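Long-range contacts in pectate lyase 47 (PDB 1VBL), which cleaves pectate, the polygalacturonate backbone of pectin, by the beta-elimination of polysaccharide lyase family 1, and binds calcium: residues 352-357 with 367-372; 130-135 with 154-159; 92-97 with 219-224; 276-281 with 405-410. All coordinates share one frame; numbering follows the deposited sequence.

Interaction 1. Residues 352-357 with 367-372; sequences MYETGT and YIDLVA
The ring of Tyr367 lies beside Gly356 and Thr357, its CE2 3.6 Å from Gly356 O, which lies at the ring edge near its plane. Next along the chain, Ile368 N donates to Thr357 O over 2.8 Å, while Ile368 O takes a hydrogen bond from a water that also accepts from Thr357 N. Asp369 is the N-cap of helix 370-377: its OD1 accepts from Ala372 N, the donor standing well above the carboxylate plane. That oxygen is only 3.2 Å from Glu354 OE1, a pairing of two acidic groups that is probably relieved by Lys384, which forms salt bridges with both. The strand 351-361 belongs to the parallel beta-helix of this lyase family, and Glu354, its CG anti to the backbone N (chi1 174°) and its chain then bending at chi2, faces the first N-H groups of the helix. Leu370 N binds Glu354 OE2 at 3.0 Å from the syn side, and Thr357 OG1 donates to the anti lone pair of the same oxygen. Replacing Glu354 by an alanine would probably leave the amides of Leu370 and Val371 without these acceptors and Thr357 OG1 without its mate. Val371 N meets OE1 from above the carboxylate plane, and Val371 CG2 packs 3.9 Å from Met352 CG.

Interaction 2. Residues 130-135 with 154-159; sequences VGSNTS and NVDNVI
Val130 touches Val158 through their CG1 methyls, 3.9 Å apart, where two neighbouring coils of the right-handed parallel beta-helix lie one on the other. Residues 130-133 and 154-155 lead into strands 134-138 and 156-161, which pair in parallel. Gly131 O rests on Val158 CG2 and also accepts from Thr134 OG1, whose second partner is Lys59. Ser132 places OG beside its own backbone N (chi1 -64°), and Asp156 N donates to that hydroxyl over 2.9 Å; a water joins the same OG to Asp156 OD1, while Asp156 OD2 is hydrogen-bonded to Ser198 OG. Asn133 pairs with Asn157: both have positive phi, and their amides cross at about a right angle, the planes 69° apart. Asn157 ND2 gives a nearly straight bond of 3.0 Å to Asn133 OD1, lying on a lone pair of that oxygen and in the plane of the donating amide. The far ends are held as well, Asn133 ND2 by Ser56 O and Asn157 OD1 by the backbone N-H groups of Thr22 and Gly23, so both amides are fixed in rotation. The backbone of Asn133 donates to Asp156 O, after which Thr134 takes up the regular parallel pattern, its N bound to Asn157 O and its O to Ile159 N. Ser135 OG, bound by Gly24 N, lies 3.6 Å from Ile159 CB.

Interaction 3. Residues 92-97 with 219-224; sequences AYLREY and TYFGRP
Phe221 drives its ring end into the last turn of helix 90-97, where CE2 lies 3.2 Å from Leu94 O, with that oxygen at the ring edge near its plane. With CG anti to the carbonyl carbon (chi1 -67°), the side chain points off the turn and its far end meets the helix. Farther round the rim, CZ comes within 3.6 Å of Tyr97 C and CE1 lies 3.6 Å from Tyr97 O, so the ring tip meets backbone more than side chain. The weakly positive ring edge facing the carbonyl oxygen of Leu94 is probably favourable, although no hydrogen bond joins the two segments. Phe221 sits at a corner of the type I' turn from Tyr220 to Arg223, a two-residue beta hairpin linking strands 219-220 and 223-224, with Tyr220 N bound to Arg223 O and Arg223 N to Tyr220 O. The hairpin thus presents two successive aromatic rings to the helix. Leu94 lies against both: CG is 4.0 Å from Phe221 CE2, and CD2 is 3.5 Å from Tyr220 CD2, the leucine and tyrosine side chains crossing obliquely. Trp175 meets Phe221 edge-to-face and Trp185 also meets its ring, while Phe90, at the start of the same helix, packs edge-to-face with Tyr220.

Interaction 4. Residues 276-281 with 405-410; sequences HNYYKN and LVKAKA
Tyr278 and Val406 meet at an angle, Tyr278 CB touching Val406 CG1 at 3.4 Å and its ring running on past the valine to Lys407. CG, anti to the backbone N (chi1 -169°), points away from the strand toward the helix, and Lys407 CG approaches CE1 at 3.7 Å. The aliphatic part of the lysine does this packing, its CD also lying 3.8 Å from Tyr278 OH; that hydroxyl is hydrogen-bonded to Glu302. An alanine in place of Tyr278 would probably open a gap beside Lys407 CG and leave Glu302 without its hydroxyl partner, though the CB contacts would remain. On the other flank, the side chains of Leu405 and His276 meet at a slant, Leu405 CD2 lying 3.5 Å from both His276 CD2 and NE2. Val406 CG2 turns to the backbone of His276, 3.9 Å from its CA, while Ala410 CB sits 4.0 Å from Tyr278 CB. No hydrogen bond joins the two segments. Helix 402-409, near the C-terminus, thus lies on strand 272-280 of the parallel beta-helix, with Tyr300 of strand 293-303 touching Val406 and Lys407, and Tyr245 of strand 239-251 stacking on His276.

In the fold
Interactions 1, 2 and 4 all involve strands of the parallel beta-helix, whereas interaction 3 joins a peripheral helix to a hairpin, its centre about 39 Å from that of interaction 2 and across the chain's centre. Interaction 2 is the buried one and a parallel strand-to-strand pairing, built from backbone bonds and an asparagine pair between coils. The other three are partly buried and each brings a helix against a strand or hairpin. They differ in chemistry: 352-357 with 367-372 relies on a glutamate carboxylate accepting from two helix amides, while 276-281 with 405-410 and 92-97 with 219-224 have no hydrogen bonds across them and depend on aliphatic and aromatic packing.

Interaction 1. Residues 352-357 with 367-372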
loop_
_atom_site.group_PDB
_atom_site.type_symbol
_atom_site.label_atom_id
_atom_site.label_comp_id
_atom_site.label_asym_id
_atom_site.label_seq_id
_atom_site.Cartn_x
_atom_site.Cartn_y
_atom_site.Cartn_z
ATOM N N MET A 352 -9.144 5.499 19.970
ATOM C CA MET A 352 -9.006 6.170 18.689
ATOM C C MET A 352 -9.902 7.385 18.754
ATOM O O MET A 352 -10.822 7.447 19.570
ATOM C CB MET A 352 -9.416 5.259 17.518
ATOM C CG MET A 352 -10.894 5.264 17.140
ATOM S SD MET A 352 -11.236 4.320 15.606
ATOM C CE MET A 352 -11.036 5.578 14.355
ATOM N N TYR A 353 -9.609 8.377 17.930
ATOM C CA TYR A 353 -10.456 9.545 17.907
ATOM C C TYR A 353 -10.992 9.643 16.497
ATOM O O TYR A 353 -10.290 9.344 15.529
ATOM C CB TYR A 353 -9.693 10.817 18.267
ATOM C CG TYR A 353 -10.636 11.979 18.445
ATOM C CD1 TYR A 353 -11.570 11.984 19.482
ATOM C CD2 TYR A 353 -10.644 13.040 17.548
ATOM C CE1 TYR A 353 -12.493 13.016 19.615
ATOM C CE2 TYR A 353 -11.564 14.079 17.670
ATOM C CZ TYR A 353 -12.485 14.060 18.705
ATOM O OH TYR A 353 -13.407 15.078 18.823
ATOM N N GLU A 354 -12.246 10.050 16.388
ATOM C CA GLU A 354 -12.892 10.166 15.097
ATOM C C GLU A 354 -13.912 11.286 15.166
ATOM O O GLU A 354 -14.650 11.403 16.146
ATOM C CB GLU A 354 -13.596 8.852 14.753
ATOM C CG GLU A 354 -14.429 8.918 13.488
ATOM C CD GLU A 354 -15.870 8.520 13.719
ATOM O OE1 GLU A 354 -16.215 8.139 14.858
ATOM O OE2 GLU A 354 -16.662 8.586 12.755
ATOM N N THR A 355 -13.951 12.110 14.127
ATOM C CA THR A 355 -14.902 13.207 14.088
ATOM C C THR A 355 -15.137 13.666 12.655
ATOM O O THR A 355 -14.293 13.466 11.782
ATOM C CB THR A 355 -14.400 14.405 14.921
ATOM O OG1 THR A 355 -15.461 15.354 15.076
ATOM C CG2 THR A 355 -13.221 15.085 14.233
ATOM N N GLY A 356 -16.300 14.268 12.425
ATOM C CA GLY A 356 -16.642 14.785 11.112
ATOM C C GLY A 356 -16.866 13.773 10.006
ATOM O O GLY A 356 -16.836 14.134 8.830
ATOM N N THR A 357 -17.098 12.514 10.364
ATOM C CA THR A 357 -17.322 11.484 9.357
ATOM C C THR A 357 -18.708 11.593 8.729
ATOM O O THR A 357 -19.710 11.773 9.427
ATOM C CB THR A 357 -17.210 10.051 9.948
ATOM O OG1 THR A 357 -15.910 9.855 10.520
ATOM C CG2 THR A 357 -17.430 9.012 8.858
ATOM N N TYR A 367 -23.830 12.994 8.872
ATOM C CA TYR A 367 -22.662 12.838 9.720
ATOM C C TYR A 367 -22.964 11.635 10.592
ATOM O O TYR A 367 -24.118 11.403 10.968
ATOM C CB TYR A 367 -22.451 14.066 10.605
ATOM C CG TYR A 367 -21.770 15.209 9.897
ATOM C CD1 TYR A 367 -22.507 16.265 9.361
ATOM C CD2 TYR A 367 -20.387 15.220 9.736
ATOM C CE1 TYR A 367 -21.872 17.309 8.676
ATOM C CE2 TYR A 367 -19.746 16.251 9.059
ATOM C CZ TYR A 367 -20.492 17.291 8.532
ATOM O OH TYR A 367 -19.849 18.307 7.861
ATOM N N ILE A 368 -21.935 10.869 10.921
ATOM C CA ILE A 368 -22.135 9.687 11.739
ATOM C C ILE A 368 -20.936 9.432 12.636
ATOM O O ILE A 368 -19.803 9.788 12.301
ATOM C CB ILE A 368 -22.377 8.449 10.845
ATOM C CG1 ILE A 368 -22.652 7.213 11.707
ATOM C CG2 ILE A 368 -21.168 8.213 9.942
ATOM C CD1 ILE A 368 -23.041 5.990 10.891
ATOM N N ASP A 369 -21.201 8.840 13.795
ATOM C CA ASP A 369 -20.150 8.497 14.743
ATOM C C ASP A 369 -19.843 7.027 14.458
ATOM O O ASP A 369 -20.540 6.135 14.948
ATOM C CB ASP A 369 -20.661 8.650 16.179
ATOM C CG ASP A 369 -19.574 8.433 17.214
ATOM O OD1 ASP A 369 -18.603 7.708 16.918
ATOM O OD2 ASP A 369 -19.697 8.976 18.333
ATOM N N LEU A 370 -18.818 6.773 13.651
ATOM C CA LEU A 370 -18.468 5.403 13.301
ATOM C C LEU A 370 -18.011 4.568 14.489
ATOM O O LEU A 370 -18.238 3.359 14.517
ATOM C CB LEU A 370 -17.402 5.385 12.199
ATOM C CG LEU A 370 -17.881 5.839 10.813
ATOM C CD1 LEU A 370 -16.771 5.634 9.796
ATOM C CD2 LEU A 370 -19.122 5.046 10.401
ATOM N N VAL A 371 -17.363 5.196 15.465
ATOM C CA VAL A 371 -16.920 4.453 16.638
ATOM C C VAL A 371 -18.150 3.964 17.398
ATOM O O VAL A 371 -18.218 2.803 17.801
ATOM C CB VAL A 371 -16.053 5.320 17.583
ATOM C CG1 VAL A 371 -15.792 4.569 18.877
ATOM C CG2 VAL A 371 -14.727 5.660 16.911
ATOM N N ALA A 372 -19.120 4.852 17.590
ATOM C CA ALA A 372 -20.351 4.495 18.289
ATOM C C ALA A 372 -21.087 3.430 17.483
ATOM O O ALA A 372 -21.615 2.465 18.038
ATOM C CB ALA A 372 -21.239 5.727 18.462
HETATM O O HOH W 1 -17.638 11.260 13.111
#

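Interaction 2. Residues 130-135 with 154-159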
loop_
_atom_site.group_PDB
_atom_site.type_symbol
_atom_site.label_atom_id
_atom_site.label_comp_id
_atom_site.label_asym_id
_atom_site.label_seq_id
_atom_site.Cartn_x
_atom_site.Cartn_y
_atom_site.Cartn_z
ATOM N N VAL A 130 15.227 1.362 -3.435
ATOM C CA VAL A 130 15.360 2.810 -3.560
ATOM C C VAL A 130 16.253 3.310 -2.430
ATOM O O VAL A 130 16.002 3.025 -1.257
ATOM C CB VAL A 130 13.985 3.524 -3.469
ATOM C CG1 VAL A 130 14.165 5.034 -3.650
ATOM C CG2 VAL A 130 13.041 2.981 -4.532
ATOM N N GLY A 131 17.303 4.043 -2.784
ATOM C CA GLY A 131 18.210 4.563 -1.776
ATOM C C GLY A 131 17.695 5.843 -1.139
ATOM O O GLY A 131 16.679 6.392 -1.567
ATOM N N SER A 132 18.398 6.322 -0.118
ATOM C CA SER A 132 18.011 7.550 0.573
ATOM C C SER A 132 18.166 8.773 -0.329
ATOM O O SER A 132 18.923 8.747 -1.300
ATOM C CB SER A 132 18.863 7.738 1.833
ATOM O OG SER A 132 18.628 6.701 2.768
ATOM N N ASN A 133 17.446 9.841 0.005
ATOM C CA ASN A 133 17.497 11.089 -0.753
ATOM C C ASN A 133 17.177 10.867 -2.225
ATOM O O ASN A 133 17.935 11.267 -3.116
ATOM C CB ASN A 133 18.880 11.724 -0.603
ATOM C CG ASN A 133 19.322 11.787 0.839
ATOM O OD1 ASN A 133 18.584 12.262 1.702
ATOM N ND2 ASN A 133 20.528 11.304 1.113
ATOM N N THR A 134 16.036 10.241 -2.474
ATOM C CA THR A 134 15.621 9.949 -3.830
ATOM C C THR A 134 14.218 10.463 -4.112
ATOM O O THR A 134 13.335 10.395 -3.257
ATOM C CB THR A 134 15.620 8.421 -4.094
ATOM O OG1 THR A 134 16.894 7.868 -3.739
ATOM C CG2 THR A 134 15.334 8.132 -5.568
ATOM N N SER A 135 14.032 10.999 -5.310
ATOM C CA SER A 135 12.726 11.463 -5.748
ATOM C C SER A 135 12.461 10.734 -7.057
ATOM O O SER A 135 13.218 10.878 -8.015
ATOM C CB SER A 135 12.709 12.980 -5.994
ATOM O OG SER A 135 12.661 13.710 -4.778
ATOM N N ASN A 154 15.195 0.407 4.833
ATOM C CA ASN A 154 16.280 0.956 5.635
ATOM C C ASN A 154 16.882 2.232 5.064
ATOM O O ASN A 154 18.090 2.453 5.151
ATOM C CB ASN A 154 17.381 -0.093 5.832
ATOM C CG ASN A 154 16.885 -1.321 6.568
ATOM O OD1 ASN A 154 16.292 -1.217 7.642
ATOM N ND2 ASN A 154 17.129 -2.495 5.997
ATOM N N VAL A 155 16.041 3.074 4.475
ATOM C CA VAL A 155 16.521 4.332 3.919
ATOM C C VAL A 155 15.723 5.493 4.492
ATOM O O VAL A 155 14.793 5.288 5.276
ATOM C CB VAL A 155 16.422 4.342 2.375
ATOM C CG1 VAL A 155 17.388 3.327 1.799
ATOM C CG2 VAL A 155 14.997 4.031 1.930
ATOM N N ASP A 156 16.096 6.711 4.121
ATOM C CA ASP A 156 15.394 7.889 4.610
ATOM C C ASP A 156 15.280 8.937 3.523
ATOM O O ASP A 156 16.099 8.984 2.604
ATOM C CB ASP A 156 16.133 8.525 5.799
ATOM C CG ASP A 156 16.441 7.536 6.906
ATOM O OD1 ASP A 156 17.451 6.808 6.796
ATOM O OD2 ASP A 156 15.670 7.483 7.886
ATOM N N ASN A 157 14.253 9.772 3.636
ATOM C CA ASN A 157 14.045 10.877 2.716
ATOM C C ASN A 157 13.807 10.468 1.268
ATOM O O ASN A 157 14.681 10.623 0.408
ATOM C CB ASN A 157 15.251 11.815 2.816
ATOM C CG ASN A 157 14.980 13.162 2.221
ATOM O OD1 ASN A 157 13.864 13.670 2.312
ATOM N ND2 ASN A 157 16.002 13.766 1.625
ATOM N N VAL A 158 12.604 9.973 1.000
ATOM C CA VAL A 158 12.238 9.514 -0.332
ATOM C C VAL A 158 10.881 10.067 -0.752
ATOM O O VAL A 158 9.936 10.087 0.034
ATOM C CB VAL A 158 12.188 7.969 -0.381
ATOM C CG1 VAL A 158 11.741 7.494 -1.760
ATOM C CG2 VAL A 158 13.556 7.404 -0.041
ATOM N N ILE A 159 10.804 10.520 -1.998
ATOM C CA ILE A 159 9.574 11.072 -2.548
ATOM C C ILE A 159 9.169 10.299 -3.806
ATOM O O ILE A 159 9.975 10.115 -4.712
ATOM C CB ILE A 159 9.753 12.556 -2.945
ATOM C CG1 ILE A 159 10.029 13.411 -1.707
ATOM C CG2 ILE A 159 8.506 13.054 -3.667
ATOM C CD1 ILE A 159 10.190 14.903 -2.015
HETATM O O HOH W 2 19.959 7.069 5.085
#

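Interaction 3. Residues 92-97 with 219-224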
loop_
_atom_site.group_PDB
_atom_site.type_symbol
_atom_site.label_atom_id
_atom_site.label_comp_id
_atom_site.label_asym_id
_atom_site.label_seq_id
_atom_site.Cartn_x
_atom_site.Cartn_y
_atom_site.Cartn_z
ATOM N N ALA A 92 1.974 -30.169 -10.045
ATOM C CA ALA A 92 2.510 -31.056 -9.020
ATOM C C ALA A 92 2.341 -30.420 -7.646
ATOM O O ALA A 92 2.086 -31.109 -6.658
ATOM C CB ALA A 92 3.984 -31.341 -9.292
ATOM N N TYR A 93 2.482 -29.101 -7.585
ATOM C CA TYR A 93 2.337 -28.386 -6.326
ATOM C C TYR A 93 0.884 -28.472 -5.877
ATOM O O TYR A 93 0.597 -28.663 -4.696
ATOM C CB TYR A 93 2.761 -26.923 -6.498
ATOM C CG TYR A 93 2.780 -26.130 -5.210
ATOM C CD1 TYR A 93 1.619 -25.535 -4.717
ATOM C CD2 TYR A 93 3.962 -25.978 -4.480
ATOM C CE1 TYR A 93 1.632 -24.806 -3.531
ATOM C CE2 TYR A 93 3.985 -25.253 -3.293
ATOM C CZ TYR A 93 2.816 -24.671 -2.824
ATOM O OH TYR A 93 2.830 -23.961 -1.645
ATOM N N LEU A 94 -0.031 -28.330 -6.830
ATOM C CA LEU A 94 -1.457 -28.410 -6.537
ATOM C C LEU A 94 -1.829 -29.797 -6.018
ATOM O O LEU A 94 -2.565 -29.924 -5.037
ATOM C CB LEU A 94 -2.270 -28.097 -7.793
ATOM C CG LEU A 94 -2.834 -26.680 -7.937
ATOM C CD1 LEU A 94 -1.813 -25.650 -7.511
ATOM C CD2 LEU A 94 -3.268 -26.465 -9.382
ATOM N N ARG A 95 -1.315 -30.832 -6.676
ATOM C CA ARG A 95 -1.605 -32.205 -6.273
ATOM C C ARG A 95 -1.012 -32.541 -4.910
ATOM O O ARG A 95 -1.623 -33.246 -4.108
ATOM C CB ARG A 95 -1.060 -33.197 -7.310
ATOM C CG ARG A 95 -1.801 -33.205 -8.638
ATOM C CD ARG A 95 -1.462 -34.459 -9.442
ATOM N NE ARG A 95 -0.067 -34.493 -9.874
ATOM C CZ ARG A 95 0.417 -33.798 -10.899
ATOM N NH1 ARG A 95 -0.382 -33.012 -11.609
ATOM N NH2 ARG A 95 1.703 -33.883 -11.209
ATOM N N GLU A 96 0.182 -32.028 -4.652
ATOM C CA GLU A 96 0.879 -32.294 -3.401
ATOM C C GLU A 96 0.302 -31.615 -2.160
ATOM O O GLU A 96 0.184 -32.244 -1.106
ATOM C CB GLU A 96 2.351 -31.892 -3.541
ATOM C CG GLU A 96 3.215 -32.173 -2.314
ATOM C CD GLU A 96 3.556 -33.645 -2.156
ATOM O OE1 GLU A 96 4.235 -34.005 -1.167
ATOM O OE2 GLU A 96 3.152 -34.445 -3.023
ATOM N N TYR A 97 -0.074 -30.347 -2.287
ATOM C CA TYR A 97 -0.553 -29.598 -1.134
ATOM C C TYR A 97 -2.039 -29.282 -1.001
ATOM O O TYR A 97 -2.431 -28.545 -0.095
ATOM C CB TYR A 97 0.263 -28.308 -1.026
ATOM C CG TYR A 97 1.749 -28.578 -0.943
ATOM C CD1 TYR A 97 2.296 -29.228 0.166
ATOM C CD2 TYR A 97 2.605 -28.220 -1.986
ATOM C CE1 TYR A 97 3.657 -29.518 0.234
ATOM C CE2 TYR A 97 3.971 -28.503 -1.928
ATOM C CZ TYR A 97 4.490 -29.151 -0.815
ATOM O OH TYR A 97 5.838 -29.427 -0.739
ATOM N N THR A 219 -9.170 -19.660 -9.239
ATOM C CA THR A 219 -9.301 -20.250 -7.919
ATOM C C THR A 219 -8.612 -21.610 -7.871
ATOM O O THR A 219 -8.666 -22.378 -8.832
ATOM C CB THR A 219 -10.790 -20.434 -7.552
ATOM O OG1 THR A 219 -11.429 -19.152 -7.497
ATOM C CG2 THR A 219 -10.934 -21.125 -6.205
ATOM N N TYR A 220 -7.950 -21.884 -6.753
ATOM C CA TYR A 220 -7.267 -23.155 -6.542
ATOM C C TYR A 220 -7.469 -23.550 -5.089
ATOM O O TYR A 220 -7.445 -22.696 -4.198
ATOM C CB TYR A 220 -5.771 -23.040 -6.847
ATOM C CG TYR A 220 -5.473 -22.772 -8.304
ATOM C CD1 TYR A 220 -5.177 -21.485 -8.750
ATOM C CD2 TYR A 220 -5.523 -23.803 -9.244
ATOM C CE1 TYR A 220 -4.939 -21.230 -10.099
ATOM C CE2 TYR A 220 -5.289 -23.560 -10.593
ATOM C CZ TYR A 220 -4.997 -22.271 -11.014
ATOM O OH TYR A 220 -4.759 -22.026 -12.346
ATOM N N PHE A 221 -7.672 -24.842 -4.850
ATOM C CA PHE A 221 -7.898 -25.335 -3.497
ATOM C C PHE A 221 -9.176 -24.709 -2.953
ATOM O O PHE A 221 -9.368 -24.617 -1.742
ATOM C CB PHE A 221 -6.725 -24.971 -2.584
ATOM C CG PHE A 221 -5.435 -25.660 -2.935
ATOM C CD1 PHE A 221 -4.258 -25.318 -2.279
ATOM C CD2 PHE A 221 -5.395 -26.661 -3.903
ATOM C CE1 PHE A 221 -3.058 -25.958 -2.579
ATOM C CE2 PHE A 221 -4.201 -27.309 -4.213
ATOM C CZ PHE A 221 -3.029 -26.956 -3.548
ATOM N N GLY A 222 -10.046 -24.273 -3.858
ATOM C CA GLY A 222 -11.295 -23.661 -3.445
ATOM C C GLY A 222 -11.119 -22.286 -2.828
ATOM O O GLY A 222 -12.019 -21.790 -2.149
ATOM N N ARG A 223 -9.958 -21.672 -3.055
ATOM C CA ARG A 223 -9.669 -20.344 -2.524
ATOM C C ARG A 223 -9.204 -19.423 -3.651
ATOM O O ARG A 223 -8.572 -19.869 -4.609
ATOM C CB ARG A 223 -8.571 -20.414 -1.454
ATOM C CG ARG A 223 -8.822 -21.411 -0.330
ATOM C CD ARG A 223 -10.157 -21.161 0.341
ATOM N NE ARG A 223 -10.263 -19.803 0.859
ATOM C CZ ARG A 223 -11.371 -19.071 0.788
ATOM N NH1 ARG A 223 -12.460 -19.572 0.218
ATOM N NH2 ARG A 223 -11.390 -17.841 1.283
ATOM N N PRO A 224 -9.519 -18.123 -3.558
ATOM C CA PRO A 224 -9.081 -17.210 -4.617
ATOM C C PRO A 224 -7.557 -17.213 -4.720
ATOM O O PRO A 224 -6.858 -17.174 -3.708
ATOM C CB PRO A 224 -9.648 -15.859 -4.171
ATOM C CG PRO A 224 -9.734 -15.995 -2.676
ATOM C CD PRO A 224 -10.247 -17.402 -2.500
#

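Interaction 4. Residues 276-281 with 405-410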
loop_
_atom_site.group_PDB
_atom_site.type_symbol
_atom_site.label_atom_id
_atom_site.label_comp_id
_atom_site.label_asym_id
_atom_site.label_seq_id
_atom_site.Cartn_x
_atom_site.Cartn_y
_atom_site.Cartn_z
ATOM N N HIS A 276 -6.567 13.136 1.814
ATOM C CA HIS A 276 -7.028 13.392 0.457
ATOM C C HIS A 276 -6.801 12.251 -0.521
ATOM O O HIS A 276 -6.593 12.475 -1.715
ATOM C CB HIS A 276 -6.394 14.674 -0.079
ATOM C CG HIS A 276 -6.831 15.902 0.654
ATOM N ND1 HIS A 276 -6.145 16.407 1.739
ATOM C CD2 HIS A 276 -7.911 16.701 0.487
ATOM C CE1 HIS A 276 -6.784 17.463 2.208
ATOM N NE2 HIS A 276 -7.858 17.664 1.466
ATOM N N ASN A 277 -6.845 11.025 -0.015
ATOM C CA ASN A 277 -6.667 9.871 -0.876
ATOM C C ASN A 277 -8.047 9.428 -1.324
ATOM O O ASN A 277 -9.038 9.617 -0.617
ATOM C CB ASN A 277 -5.951 8.741 -0.128
ATOM C CG ASN A 277 -4.530 9.113 0.248
ATOM O OD1 ASN A 277 -3.668 9.279 -0.618
ATOM N ND2 ASN A 277 -4.281 9.259 1.543
ATOM N N TYR A 278 -8.097 8.846 -2.512
ATOM C CA TYR A 278 -9.339 8.376 -3.099
ATOM C C TYR A 278 -9.333 6.846 -3.081
ATOM O O TYR A 278 -8.595 6.220 -3.844
ATOM C CB TYR A 278 -9.417 8.896 -4.536
ATOM C CG TYR A 278 -10.739 8.749 -5.264
ATOM C CD1 TYR A 278 -10.906 9.326 -6.522
ATOM C CD2 TYR A 278 -11.809 8.030 -4.721
ATOM C CE1 TYR A 278 -12.096 9.201 -7.227
ATOM C CE2 TYR A 278 -13.017 7.895 -5.425
ATOM C CZ TYR A 278 -13.145 8.487 -6.682
ATOM O OH TYR A 278 -14.312 8.378 -7.404
ATOM N N TYR A 279 -10.127 6.253 -2.190
ATOM C CA TYR A 279 -10.229 4.798 -2.110
ATOM C C TYR A 279 -11.507 4.430 -2.849
ATOM O O TYR A 279 -12.605 4.797 -2.428
ATOM C CB TYR A 279 -10.317 4.321 -0.655
ATOM C CG TYR A 279 -9.091 4.645 0.164
ATOM C CD1 TYR A 279 -8.975 5.868 0.823
ATOM C CD2 TYR A 279 -8.032 3.739 0.260
ATOM C CE1 TYR A 279 -7.841 6.184 1.557
ATOM C CE2 TYR A 279 -6.885 4.049 0.991
ATOM C CZ TYR A 279 -6.800 5.274 1.638
ATOM O OH TYR A 279 -5.685 5.593 2.377
ATOM N N LYS A 280 -11.360 3.709 -3.954
ATOM C CA LYS A 280 -12.508 3.332 -4.764
ATOM C C LYS A 280 -12.544 1.851 -5.099
ATOM O O LYS A 280 -11.650 1.319 -5.761
ATOM C CB LYS A 280 -12.519 4.151 -6.059
ATOM C CG LYS A 280 -13.685 3.835 -6.996
ATOM C CD LYS A 280 -13.691 4.781 -8.190
ATOM C CE LYS A 280 -14.806 4.446 -9.172
ATOM N NZ LYS A 280 -16.157 4.503 -8.547
ATOM N N ASN A 281 -13.595 1.193 -4.633
ATOM C CA ASN A 281 -13.780 -0.219 -4.886
ATOM C C ASN A 281 -12.570 -1.064 -4.496
ATOM O O ASN A 281 -12.006 -1.795 -5.320
ATOM C CB ASN A 281 -14.154 -0.431 -6.359
ATOM C CG ASN A 281 -15.460 0.260 -6.723
ATOM O OD1 ASN A 281 -16.358 0.364 -5.891
ATOM N ND2 ASN A 281 -15.574 0.727 -7.964
ATOM N N LEU A 405 -13.266 17.584 -4.153
ATOM C CA LEU A 405 -11.842 17.880 -4.123
ATOM C C LEU A 405 -10.965 16.668 -4.443
ATOM O O LEU A 405 -10.086 16.733 -5.307
ATOM C CB LEU A 405 -11.454 18.427 -2.746
ATOM C CG LEU A 405 -9.969 18.748 -2.583
ATOM C CD1 LEU A 405 -9.582 19.846 -3.569
ATOM C CD2 LEU A 405 -9.686 19.186 -1.156
ATOM N N VAL A 406 -11.203 15.567 -3.740
ATOM C CA VAL A 406 -10.421 14.353 -3.937
ATOM C C VAL A 406 -10.618 13.769 -5.332
ATOM O O VAL A 406 -9.655 13.363 -5.980
ATOM C CB VAL A 406 -10.772 13.293 -2.865
ATOM C CG1 VAL A 406 -10.046 11.980 -3.154
ATOM C CG2 VAL A 406 -10.375 13.808 -1.484
ATOM N N LYS A 407 -11.858 13.731 -5.809
ATOM C CA LYS A 407 -12.104 13.189 -7.140
ATOM C C LYS A 407 -11.382 14.007 -8.209
ATOM O O LYS A 407 -10.901 13.465 -9.207
ATOM C CB LYS A 407 -13.610 13.142 -7.429
ATOM C CG LYS A 407 -14.329 12.056 -6.638
ATOM C CD LYS A 407 -15.764 11.843 -7.095
ATOM C CE LYS A 407 -16.676 12.962 -6.638
ATOM N NZ LYS A 407 -18.106 12.610 -6.859
ATOM N N ALA A 408 -11.275 15.309 -7.979
ATOM C CA ALA A 408 -10.628 16.195 -8.938
ATOM C C ALA A 408 -9.104 16.241 -8.886
ATOM O O ALA A 408 -8.458 16.359 -9.928
ATOM C CB ALA A 408 -11.184 17.611 -8.783
ATOM N N LYS A 409 -8.527 16.135 -7.692
ATOM C CA LYS A 409 -7.076 16.245 -7.552
ATOM C C LYS A 409 -6.256 15.011 -7.186
ATOM O O LYS A 409 -5.037 15.012 -7.356
ATOM C CB LYS A 409 -6.748 17.352 -6.548
ATOM C CG LYS A 409 -7.474 18.666 -6.809
ATOM C CD LYS A 409 -6.734 19.845 -6.189
ATOM C CE LYS A 409 -6.472 19.647 -4.701
ATOM N NZ LYS A 409 -5.714 20.793 -4.115
ATOM N N ALA A 410 -6.894 13.964 -6.680
ATOM C CA ALA A 410 -6.144 12.773 -6.302
ATOM C C ALA A 410 -5.713 11.937 -7.503
ATOM O O ALA A 410 -6.386 11.914 -8.536
ATOM C CB ALA A 410 -6.972 11.913 -5.348
#